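Local coordinates for protein histidine kinase (Synechocystis sp., PDB 5DFY) that probably acts as a light-sensing histidine kinase that autophosphorylates from ATP, this piece being its third GAF domain, which carries a covalently bound phycocyanobilin, at residues L152-L166 / L185-Y197. Residues are numbered along the deposited sequence; the frame is centred on the assembly and turned at random.
With CYC (phycocyanobilin), chain B.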
ATOM      1  N   LEU A 152      11.854   1.532 -20.500  1.00 16.50           N
ATOM      2  CA  LEU A 152      10.627   2.009 -19.896  1.00 18.59           C
ATOM      3  C   LEU A 152      10.750   1.672 -18.404  1.00 17.74           C
ATOM      4  O   LEU A 152      10.776   0.490 -18.042  1.00 17.50           O
ATOM      5  CB  LEU A 152       9.428   1.335 -20.540  1.00 17.65           C
ATOM      6  CG  LEU A 152       8.052   1.505 -19.896  1.00 26.66           C
ATOM      7  CD1 LEU A 152       7.737   2.912 -19.545  1.00 24.88           C
ATOM      8  CD2 LEU A 152       7.010   0.911 -20.811  1.00 24.47           C
ATOM      9  N   THR A 153      10.868   2.689 -17.546  1.00 17.03           N
ATOM     10  CA  THR A 153      11.152   2.449 -16.146  1.00 15.66           C
ATOM     11  C   THR A 153      10.081   3.149 -15.318  1.00 20.09           C
ATOM     12  O   THR A 153       9.812   4.329 -15.506  1.00 19.94           O
ATOM     13  CB  THR A 153      12.598   2.905 -15.801  1.00 19.30           C
ATOM     14  OG1 THR A 153      13.507   2.110 -16.581  1.00 21.69           O
ATOM     15  CG2 THR A 153      12.929   2.720 -14.333  1.00 21.25           C
ATOM     16  N   VAL A 154       9.443   2.373 -14.442  1.00 16.46           N
ATOM     17  CA  VAL A 154       8.289   2.830 -13.652  1.00 17.67           C
ATOM     18  C   VAL A 154       8.554   2.626 -12.166  1.00 15.47           C
ATOM     19  O   VAL A 154       9.407   1.836 -11.777  1.00 16.42           O
ATOM     20  CB  VAL A 154       7.002   2.104 -14.053  1.00 16.85           C
ATOM     21  CG1 VAL A 154       6.730   2.265 -15.516  1.00 21.28           C
ATOM     22  CG2 VAL A 154       7.067   0.629 -13.712  1.00 17.74           C
ATOM     23  N   PRO A 155       7.817   3.348 -11.307  1.00 15.12           N
ATOM     24  CA  PRO A 155       8.050   3.224  -9.873  1.00 16.69           C
ATOM     25  C   PRO A 155       7.323   2.063  -9.226  1.00 13.88           C
ATOM     26  O   PRO A 155       6.228   1.715  -9.666  1.00 15.92           O
ATOM     27  CB  PRO A 155       7.502   4.550  -9.317  1.00 18.73           C
ATOM     28  CG  PRO A 155       6.509   4.990 -10.292  1.00 20.02           C
ATOM     29  CD  PRO A 155       6.846   4.409 -11.635  1.00 17.49           C
ATOM     30  N   VAL A 156       7.939   1.478  -8.202  1.00 15.88           N
ATOM     31  CA  VAL A 156       7.320   0.446  -7.393  1.00 14.28           C
ATOM     32  C   VAL A 156       7.079   1.017  -6.000  1.00 14.72           C
ATOM     33  O   VAL A 156       8.049   1.248  -5.253  1.00 15.85           O
ATOM     34  CB  VAL A 156       8.207  -0.803  -7.296  1.00 14.69           C
ATOM     35  CG1 VAL A 156       7.503  -1.857  -6.470  1.00 16.46           C
ATOM     36  CG2 VAL A 156       8.540  -1.344  -8.680  1.00 16.29           C
ATOM     37  N   PHE A 157       5.811   1.229  -5.655  1.00 15.68           N
ATOM     38  CA  PHE A 157       5.424   1.687  -4.326  1.00 16.61           C
ATOM     39  C   PHE A 157       4.980   0.516  -3.479  1.00 16.82           C
ATOM     40  O   PHE A 157       4.182  -0.312  -3.914  1.00 17.48           O
ATOM     41  CB  PHE A 157       4.309   2.734  -4.389  1.00 18.69           C
ATOM     42  CG  PHE A 157       4.813   4.117  -4.632  1.00 17.98           C
ATOM     43  CD1 PHE A 157       5.192   4.506  -5.901  1.00 20.26           C
ATOM     44  CD2 PHE A 157       4.941   5.023  -3.584  1.00 21.93           C
ATOM     45  CE1 PHE A 157       5.697   5.768  -6.144  1.00 20.87           C
ATOM     46  CE2 PHE A 157       5.441   6.295  -3.821  1.00 21.03           C
ATOM     47  CZ  PHE A 157       5.814   6.663  -5.097  1.00 20.90           C
ATOM     48  N   VAL A 158       5.554   0.452  -2.285  1.00 16.90           N
ATOM     49  CA  VAL A 158       5.249  -0.577  -1.305  1.00 16.28           C
ATOM     50  C   VAL A 158       4.600   0.165  -0.163  1.00 20.04           C
ATOM     51  O   VAL A 158       5.251   0.933   0.551  1.00 18.58           O
ATOM     52  CB  VAL A 158       6.506  -1.336  -0.880  1.00 17.00           C
ATOM     53  CG1 VAL A 158       6.275  -2.247   0.338  1.00 19.46           C
ATOM     54  CG2 VAL A 158       7.012  -2.154  -2.061  1.00 18.64           C
ATOM     55  N   GLY A 159       3.290  -0.018  -0.015  1.00 22.29           N
ATOM     56  CA  GLY A 159       2.576   0.755   0.976  1.00 24.77           C
ATOM     57  C   GLY A 159       2.700   2.206   0.609  1.00 21.79           C
ATOM     58  O   GLY A 159       2.403   2.590  -0.522  1.00 32.53           O
ATOM     59  N   GLU A 160       3.288   2.970   1.615  1.00 22.60           N
ATOM     60  CA  GLU A 160       3.372   4.378   1.273  1.00 24.29           C
ATOM     61  C   GLU A 160       4.757   4.769   0.739  1.00 26.43           C
ATOM     62  O   GLU A 160       4.997   5.930   0.433  1.00 28.11           O
ATOM     63  CB  GLU A 160       2.979   5.235   2.492  1.00 35.74           C
ATOM     64  CG  GLU A 160       3.881   5.095   3.689  1.00 28.61           C
ATOM     65  CD  GLU A 160       3.370   5.880   4.918  1.00 42.70           C
ATOM     66  OE1 GLU A 160       2.528   6.783   4.765  1.00 44.07           O
ATOM     67  OE2 GLU A 160       3.820   5.585   6.043  1.00 47.60           O
ATOM     68  N   GLN A 161       5.567   3.880   0.515  1.00 21.93           N
ATOM     69  CA  GLN A 161       6.961   4.176   0.204  1.00 21.24           C
ATOM     70  C   GLN A 161       7.394   3.856  -1.222  1.00 19.06           C
ATOM     71  O   GLN A 161       6.998   2.855  -1.794  1.00 18.14           O
ATOM     72  CB  GLN A 161       7.844   3.418   1.160  1.00 23.32           C
ATOM     73  CG  GLN A 161       7.560   3.880   2.576  1.00 32.72           C
ATOM     74  CD  GLN A 161       8.321   3.128   3.616  1.00 33.35           C
ATOM     75  OE1 GLN A 161       8.856   2.051   3.360  1.00 33.37           O
ATOM     76  NE2 GLN A 161       8.369   3.692   4.822  1.00 30.92           N
ATOM     77  N   LEU A 162       8.214   4.734  -1.777  1.00 19.88           N
ATOM     78  CA  LEU A 162       8.888   4.472  -3.052  1.00 19.70           C
ATOM     79  C   LEU A 162      10.002   3.486  -2.776  1.00 20.20           C
ATOM     80  O   LEU A 162      11.067   3.840  -2.278  1.00 20.04           O
ATOM     81  CB  LEU A 162       9.444   5.752  -3.682  1.00 19.01           C
ATOM     82  CG  LEU A 162      10.258   5.532  -4.972  1.00 18.85           C
ATOM     83  CD1 LEU A 162       9.418   4.915  -6.056  1.00 19.46           C
ATOM     84  CD2 LEU A 162      10.851   6.866  -5.438  1.00 22.92           C
ATOM     85  N   TRP A 163       9.734   2.226  -3.088  1.00 16.55           N
ATOM     86  CA  TRP A 163      10.600   1.137  -2.711  1.00 15.56           C
ATOM     87  C   TRP A 163      11.671   0.846  -3.761  1.00 14.96           C
ATOM     88  O   TRP A 163      12.774   0.418  -3.435  1.00 15.32           O
ATOM     89  CB  TRP A 163       9.721  -0.089  -2.473  1.00 16.64           C
ATOM     90  CG  TRP A 163      10.397  -1.409  -2.312  1.00 16.37           C
ATOM     91  CD1 TRP A 163      10.701  -2.041  -1.143  1.00 17.69           C
ATOM     92  CD2 TRP A 163      10.806  -2.296  -3.362  1.00 15.77           C
ATOM     93  NE1 TRP A 163      11.280  -3.261  -1.400  1.00 19.15           N
ATOM     94  CE2 TRP A 163      11.362  -3.437  -2.753  1.00 18.27           C
ATOM     95  CE3 TRP A 163      10.755  -2.237  -4.756  1.00 18.88           C
ATOM     96  CZ2 TRP A 163      11.858  -4.511  -3.488  1.00 19.48           C
ATOM     97  CZ3 TRP A 163      11.253  -3.298  -5.478  1.00 22.31           C
ATOM     98  CH2 TRP A 163      11.808  -4.416  -4.847  1.00 19.94           C
ATOM     99  N   GLY A 164      11.337   1.099  -5.014  1.00 15.36           N
ATOM    100  CA  GLY A 164      12.250   0.727  -6.079  1.00 17.64           C
ATOM    101  C   GLY A 164      11.677   1.061  -7.436  1.00 16.72           C
ATOM    102  O   GLY A 164      10.693   1.791  -7.564  1.00 15.71           O
ATOM    103  N   LEU A 165      12.308   0.486  -8.455  1.00 15.95           N
ATOM    104  CA  LEU A 165      11.971   0.696  -9.850  1.00 15.50           C
ATOM    105  C   LEU A 165      11.829  -0.650 -10.543  1.00 14.40           C
ATOM    106  O   LEU A 165      12.510  -1.607 -10.194  1.00 17.74           O
ATOM    107  CB  LEU A 165      13.037   1.515 -10.579  1.00 16.56           C
ATOM    108  CG  LEU A 165      13.448   2.842  -9.954  1.00 17.96           C
ATOM    109  CD1 LEU A 165      14.583   3.483 -10.748  1.00 20.87           C
ATOM    110  CD2 LEU A 165      12.283   3.775  -9.905  1.00 18.16           C
ATOM    111  N   LEU A 166      10.962  -0.678 -11.536  1.00 15.03           N
ATOM    112  CA  LEU A 166      10.772  -1.818 -12.437  1.00 15.69           C
ATOM    113  C   LEU A 166      11.066  -1.335 -13.850  1.00 16.13           C
ATOM    114  O   LEU A 166      10.415  -0.423 -14.341  1.00 15.73           O
ATOM    115  CB  LEU A 166       9.341  -2.354 -12.320  1.00 15.12           C
ATOM    116  CG  LEU A 166       8.981  -3.536 -13.227  1.00 15.56           C
ATOM    117  CD1 LEU A 166       9.835  -4.748 -12.952  1.00 16.61           C
ATOM    118  CD2 LEU A 166       7.524  -3.887 -13.023  1.00 17.65           C
ATOM    119  N   LEU A 185       2.704  -1.353 -17.667  1.00 16.33           N
ATOM    120  CA  LEU A 185       3.842  -1.595 -16.783  1.00 15.40           C
ATOM    121  C   LEU A 185       3.647  -0.861 -15.459  1.00 17.29           C
ATOM    122  O   LEU A 185       4.002  -1.366 -14.392  1.00 15.62           O
ATOM    123  CB  LEU A 185       5.157  -1.189 -17.445  1.00 16.73           C
ATOM    124  CG  LEU A 185       6.395  -1.660 -16.682  1.00 17.20           C
ATOM    125  CD1 LEU A 185       6.426  -3.160 -16.559  1.00 19.28           C
ATOM    126  CD2 LEU A 185       7.641  -1.171 -17.381  1.00 21.33           C
ATOM    127  N   HIS A 186       3.054   0.327 -15.532  1.00 16.33           N
ATOM    128  CA  HIS A 186       2.737   1.100 -14.333  1.00 16.24           C
ATOM    129  C   HIS A 186       1.873   0.265 -13.371  1.00 15.99           C
ATOM    130  O   HIS A 186       2.138   0.224 -12.169  1.00 16.77           O
ATOM    131  CB  HIS A 186       2.008   2.401 -14.713  1.00 18.25           C
ATOM    132  CG  HIS A 186       1.769   3.317 -13.550  1.00 17.44           C
ATOM    133  ND1 HIS A 186       2.536   4.428 -13.305  1.00 18.90           N
ATOM    134  CD2 HIS A 186       0.837   3.270 -12.569  1.00 19.35           C
ATOM    135  CE1 HIS A 186       2.112   5.017 -12.191  1.00 19.74           C
ATOM    136  NE2 HIS A 186       1.078   4.345 -11.738  1.00 20.43           N
ATOM    137  N   GLN A 187       0.869  -0.427 -13.905  1.00 17.45           N
ATOM    138  CA  GLN A 187       0.015  -1.255 -13.052  1.00 16.70           C
ATOM    139  C   GLN A 187       0.701  -2.548 -12.585  1.00 16.03           C
ATOM    140  O   GLN A 187       0.471  -2.997 -11.464  1.00 16.44           O
ATOM    141  CB  GLN A 187      -1.292  -1.601 -13.759  1.00 16.31           C
ATOM    142  CG  GLN A 187      -2.208  -0.395 -13.992  1.00 16.00           C
ATOM    143  CD  GLN A 187      -2.437   0.413 -12.731  1.00 17.16           C
ATOM    144  OE1 GLN A 187      -2.584  -0.134 -11.631  1.00 18.42           O
ATOM    145  NE2 GLN A 187      -2.425   1.731 -12.874  1.00 16.55           N
ATOM    146  N   ILE A 188       1.507  -3.163 -13.446  1.00 15.50           N
ATOM    147  CA  ILE A 188       2.256  -4.343 -13.018  1.00 15.83           C
ATOM    148  C   ILE A 188       3.145  -3.975 -11.827  1.00 16.65           C
ATOM    149  O   ILE A 188       3.281  -4.736 -10.855  1.00 15.97           O
ATOM    150  CB  ILE A 188       3.099  -4.929 -14.186  1.00 15.86           C
ATOM    151  CG1 ILE A 188       2.158  -5.526 -15.218  1.00 19.19           C
ATOM    152  CG2 ILE A 188       4.079  -5.999 -13.680  1.00 17.11           C
ATOM    153  CD1 ILE A 188       2.822  -5.975 -16.473  1.00 21.64           C
ATOM    154  N   ALA A 189       3.744  -2.793 -11.875  1.00 16.48           N
ATOM    155  CA  ALA A 189       4.568  -2.354 -10.761  1.00 14.74           C
ATOM    156  C   ALA A 189       3.727  -2.076  -9.502  1.00 14.66           C
ATOM    157  O   ALA A 189       4.133  -2.422  -8.409  1.00 15.43           O
ATOM    158  CB  ALA A 189       5.387  -1.110 -11.140  1.00 15.88           C
ATOM    159  N   ASN A 190       2.553  -1.475  -9.669  1.00 16.60           N
ATOM    160  CA  ASN A 190       1.647  -1.293  -8.527  1.00 16.31           C
ATOM    161  C   ASN A 190       1.343  -2.640  -7.863  1.00 15.50           C
ATOM    162  O   ASN A 190       1.368  -2.772  -6.645  1.00 16.40           O
ATOM    163  CB  ASN A 190       0.322  -0.665  -8.944  1.00 16.68           C
ATOM    164  CG  ASN A 190       0.419   0.819  -9.269  1.00 17.60           C
ATOM    165  OD1 ASN A 190       1.372   1.508  -8.905  1.00 18.79           O
ATOM    166  ND2 ASN A 190      -0.601   1.319  -9.960  1.00 16.64           N
ATOM    167  N   GLN A 191       1.072  -3.645  -8.679  1.00 16.95           N
ATOM    168  CA  GLN A 191       0.729  -4.977  -8.179  0.51 16.37           C
ATOM    169  C   GLN A 191       1.918  -5.625  -7.489  1.00 15.98           C
ATOM    170  O   GLN A 191       1.782  -6.284  -6.462  1.00 17.94           O
ATOM    171  CB  GLN A 191       0.246  -5.878  -9.317  0.51 18.22           C
ATOM    172  CG  GLN A 191      -0.050  -7.316  -8.868  0.51 18.69           C
ATOM    173  CD  GLN A 191      -1.069  -7.370  -7.732  0.51 21.87           C
ATOM    174  OE1 GLN A 191      -0.759  -7.754  -6.583  0.51 23.06           O
ATOM    175  NE2 GLN A 191      -2.287  -6.961  -8.045  0.51 23.05           N
ATOM    176  N   LEU A 192       3.107  -5.427  -8.047  1.00 16.35           N
ATOM    177  CA  LEU A 192       4.329  -5.927  -7.428  1.00 15.82           C
ATOM    178  C   LEU A 192       4.505  -5.326  -6.034  1.00 17.63           C
ATOM    179  O   LEU A 192       4.843  -6.019  -5.073  1.00 16.79           O
ATOM    180  CB  LEU A 192       5.551  -5.613  -8.289  1.00 17.39           C
ATOM    181  CG  LEU A 192       6.905  -5.877  -7.637  1.00 18.69           C
ATOM    182  CD1 LEU A 192       7.081  -7.358  -7.290  1.00 17.53           C
ATOM    183  CD2 LEU A 192       7.994  -5.414  -8.604  1.00 18.25           C
ATOM    184  N   GLY A 193       4.294  -4.014  -5.927  1.00 16.71           N
ATOM    185  CA  GLY A 193       4.479  -3.329  -4.668  1.00 16.44           C
ATOM    186  C   GLY A 193       3.520  -3.835  -3.599  1.00 16.05           C
ATOM    187  O   GLY A 193       3.893  -3.995  -2.430  1.00 16.29           O
ATOM    188  N   VAL A 194       2.271  -4.072  -3.996  1.00 17.07           N
ATOM    189  CA  VAL A 194       1.288  -4.648  -3.080  1.00 17.35           C
ATOM    190  C   VAL A 194       1.700  -6.062  -2.666  1.00 17.66           C
ATOM    191  O   VAL A 194       1.580  -6.416  -1.506  1.00 18.26           O
ATOM    192  CB  VAL A 194      -0.121  -4.668  -3.720  1.00 19.78           C
ATOM    193  CG1 VAL A 194      -1.050  -5.624  -2.989  1.00 28.24           C
ATOM    194  CG2 VAL A 194      -0.696  -3.291  -3.739  1.00 22.13           C
ATOM    195  N   ALA A 195       2.203  -6.871  -3.601  1.00 17.51           N
ATOM    196  CA  ALA A 195       2.657  -8.219  -3.252  1.00 17.27           C
ATOM    197  C   ALA A 195       3.804  -8.171  -2.261  1.00 18.41           C
ATOM    198  O   ALA A 195       3.864  -8.970  -1.335  1.00 18.11           O
ATOM    199  CB  ALA A 195       3.074  -8.985  -4.502  1.00 18.35           C
ATOM    200  N   VAL A 196       4.749  -7.253  -2.462  1.00 16.80           N
ATOM    201  CA  VAL A 196       5.853  -7.112  -1.535  1.00 15.71           C
ATOM    202  C   VAL A 196       5.340  -6.708  -0.150  1.00 16.47           C
ATOM    203  O   VAL A 196       5.737  -7.285   0.851  1.00 17.48           O
ATOM    204  CB  VAL A 196       6.906  -6.098  -2.056  1.00 15.96           C
ATOM    205  CG1 VAL A 196       7.939  -5.793  -1.014  1.00 19.79           C
ATOM    206  CG2 VAL A 196       7.571  -6.667  -3.312  1.00 18.43           C
ATOM    207  N   TYR A 197       4.426  -5.745  -0.092  1.00 16.77           N
ATOM    208  CA  TYR A 197       3.972  -5.290   1.215  1.00 14.55           C
ATOM    209  C   TYR A 197       3.185  -6.396   1.926  1.00 14.68           C
ATOM    210  O   TYR A 197       3.365  -6.597   3.119  1.00 16.86           O
ATOM    211  CB  TYR A 197       3.132  -4.007   1.094  1.00 14.81           C
ATOM    212  CG  TYR A 197       2.886  -3.316   2.414  1.00 17.64           C
ATOM    213  CD1 TYR A 197       3.903  -3.159   3.348  1.00 17.86           C
ATOM    214  CD2 TYR A 197       1.670  -2.774   2.700  1.00 20.13           C
ATOM    215  CE1 TYR A 197       3.682  -2.527   4.546  1.00 19.57           C
ATOM    216  CE2 TYR A 197       1.438  -2.131   3.897  1.00 19.05           C
ATOM    217  CZ  TYR A 197       2.450  -2.001   4.807  1.00 17.53           C
ATOM    218  OH  TYR A 197       2.213  -1.370   6.005  1.00 19.73           O
TER
HETATM  219  CHA CYC B 701      18.615  10.222 -14.828  1.00 26.32           C
HETATM  220  NA  CYC B 701      19.032   7.800 -14.185  1.00 24.29           N
HETATM  221  C1A CYC B 701      18.224   8.963 -14.578  1.00 24.47           C
HETATM  222  C2A CYC B 701      16.806   8.478 -14.680  1.00 24.14           C
HETATM  223  C3A CYC B 701      16.765   7.070 -14.361  1.00 23.11           C
HETATM  224  C4A CYC B 701      18.145   6.652 -14.067  1.00 22.26           C
HETATM  225  CMA CYC B 701      15.514   6.232 -14.337  1.00 28.08           C
HETATM  226  CAA CYC B 701      15.625   9.381 -14.990  1.00 26.23           C
HETATM  227  CBA CYC B 701      15.333  10.011 -13.610  1.00 28.30           C
HETATM  228  CGA CYC B 701      14.235  11.072 -13.562  1.00 29.74           C
HETATM  229  O1A CYC B 701      13.827  11.578 -14.631  1.00 30.23           O
HETATM  230  O2A CYC B 701      13.743  11.473 -12.451  1.00 26.48           O
HETATM  231  CHB CYC B 701      18.683   5.336 -13.620  1.00 22.65           C
HETATM  232  NB  CYC B 701      17.283   3.852 -15.082  1.00 21.42           N
HETATM  233  C1B CYC B 701      18.135   4.166 -13.901  1.00 21.20           C
HETATM  234  C2B CYC B 701      18.297   2.940 -13.110  1.00 19.78           C
HETATM  235  C3B CYC B 701      17.601   1.902 -13.743  1.00 19.14           C
HETATM  236  C4B CYC B 701      16.974   2.407 -14.985  1.00 19.96           C
HETATM  237  CMB CYC B 701      19.100   2.876 -11.828  1.00 23.46           C
HETATM  238  CAB CYC B 701      17.495   0.458 -13.267  1.00 20.98           C
HETATM  239  CBB CYC B 701      16.065   0.150 -12.848  1.00 21.36           C
HETATM  240  OB  CYC B 701      16.302   1.823 -15.801  1.00 20.15           O
HETATM  241  NC  CYC B 701      23.664   8.220 -14.014  1.00 25.04           N
HETATM  242  C1C CYC B 701      24.610   7.423 -14.040  1.00 32.53           C
HETATM  243  C2C CYC B 701      26.086   8.288 -13.863  1.00 32.81           C
HETATM  244  C3C CYC B 701      25.746   9.415 -13.297  1.00 34.32           C
HETATM  245  C4C CYC B 701      24.232   9.650 -13.817  1.00 30.66           C
HETATM  246  CMC CYC B 701      27.151   7.409 -13.112  1.00 34.72           C
HETATM  247  CAC CYC B 701      26.658  10.728 -13.604  1.00 33.04           C
HETATM  248  CBC CYC B 701      27.961  10.594 -12.850  1.00 37.10           C
HETATM  249  OC  CYC B 701      24.548   6.216 -14.168  1.00 28.74           O
HETATM  250  CHD CYC B 701      23.610  10.834 -13.913  1.00 27.80           C
HETATM  251  ND  CYC B 701      21.172  10.059 -14.228  1.00 24.97           N
HETATM  252  C1D CYC B 701      22.173  10.989 -14.295  1.00 24.77           C
HETATM  253  C2D CYC B 701      21.674  12.159 -14.791  1.00 24.55           C
HETATM  254  C3D CYC B 701      20.351  11.972 -15.026  1.00 26.96           C
HETATM  255  C4D CYC B 701      20.042  10.663 -14.671  1.00 23.52           C
HETATM  256  CMD CYC B 701      22.510  13.415 -14.993  1.00 31.51           C
HETATM  257  CAD CYC B 701      19.387  12.995 -15.571  1.00 29.40           C
HETATM  258  CBD CYC B 701      19.163  12.785 -17.054  1.00 28.02           C
HETATM  259  CGD CYC B 701      20.447  13.069 -17.813  1.00 35.00           C
HETATM  260  O1D CYC B 701      21.104  12.138 -18.352  1.00 29.69           O
HETATM  261  O2D CYC B 701      20.886  14.248 -17.913  1.00 34.00           O
HETATM  262  O   HOH W   1       4.010   1.321  -7.909  1.00 19.02           O
HETATM  263  O   HOH W   2       4.029   2.428 -11.262  1.00 21.12           O
HETATM  264  O   HOH W   3       1.751  -0.491  -4.979  1.00 20.13           O
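Leu185 enters the contact with its two methyls divided: CD2 slides past the side chain of Leu152, coming 3.7 Å from its CG, while CD1 crosses to CD2 of Leu166 on the neighbouring strand. Leu185 CG also meets CG2 of Val154. Val154 points its CB at the helix, and chi1 of -56° sets CG2 between backbone N and carbonyl carbon, where it lies 3.5 Å from Ala189 CB. Two residues along the strand, Val156 spreads its methyls over the helix face: CG2 meets Ala189 CB and Leu192 CD2, CG1 lies against Gly193 CA. Here strand and helix come close: Gly193, having no side chain, lets the Phe157 carbonyl oxygen come right up to the helix backbone, and Gly193 CA lies 3.1 Å from Phe157 O in a CA-H...O contact. Val158, its CG1 anti to the backbone N (chi1 169°), lays that methyl 3.7 Å from Tyr197 CB and turns CG2 to Val196. The Tyr197 ring then receives Gly159 CA over one face, at the type II' turn joining the strands.

Along one flank, three waters stand in for direct polar bonds. Water 1 takes the N-H of Phe157 and donates to Pro155 O and, at 2.8 Å, to Asn190 OD1; water 2 joins Pro155 O to His186 O and sits over the centre of the His186 ring; water 3 links Phe157 O to Asn190 O. Helix 50-66 packs on Leu185, Ile188 and Leu192 as well, and Tyr197 touches Val194 of the second subunit.

Thr153 points away from the helix, and its OG1 donates a 2.9 Å hydrogen bond to OB of phycocyanobilin. The hairpin, with a classic beta bulge at Trp163 and Gly164 opposite Val156, thus has helix 179-203 on one side and bilin on the other, the layered architecture of a cyanobacteriochrome GAF domain.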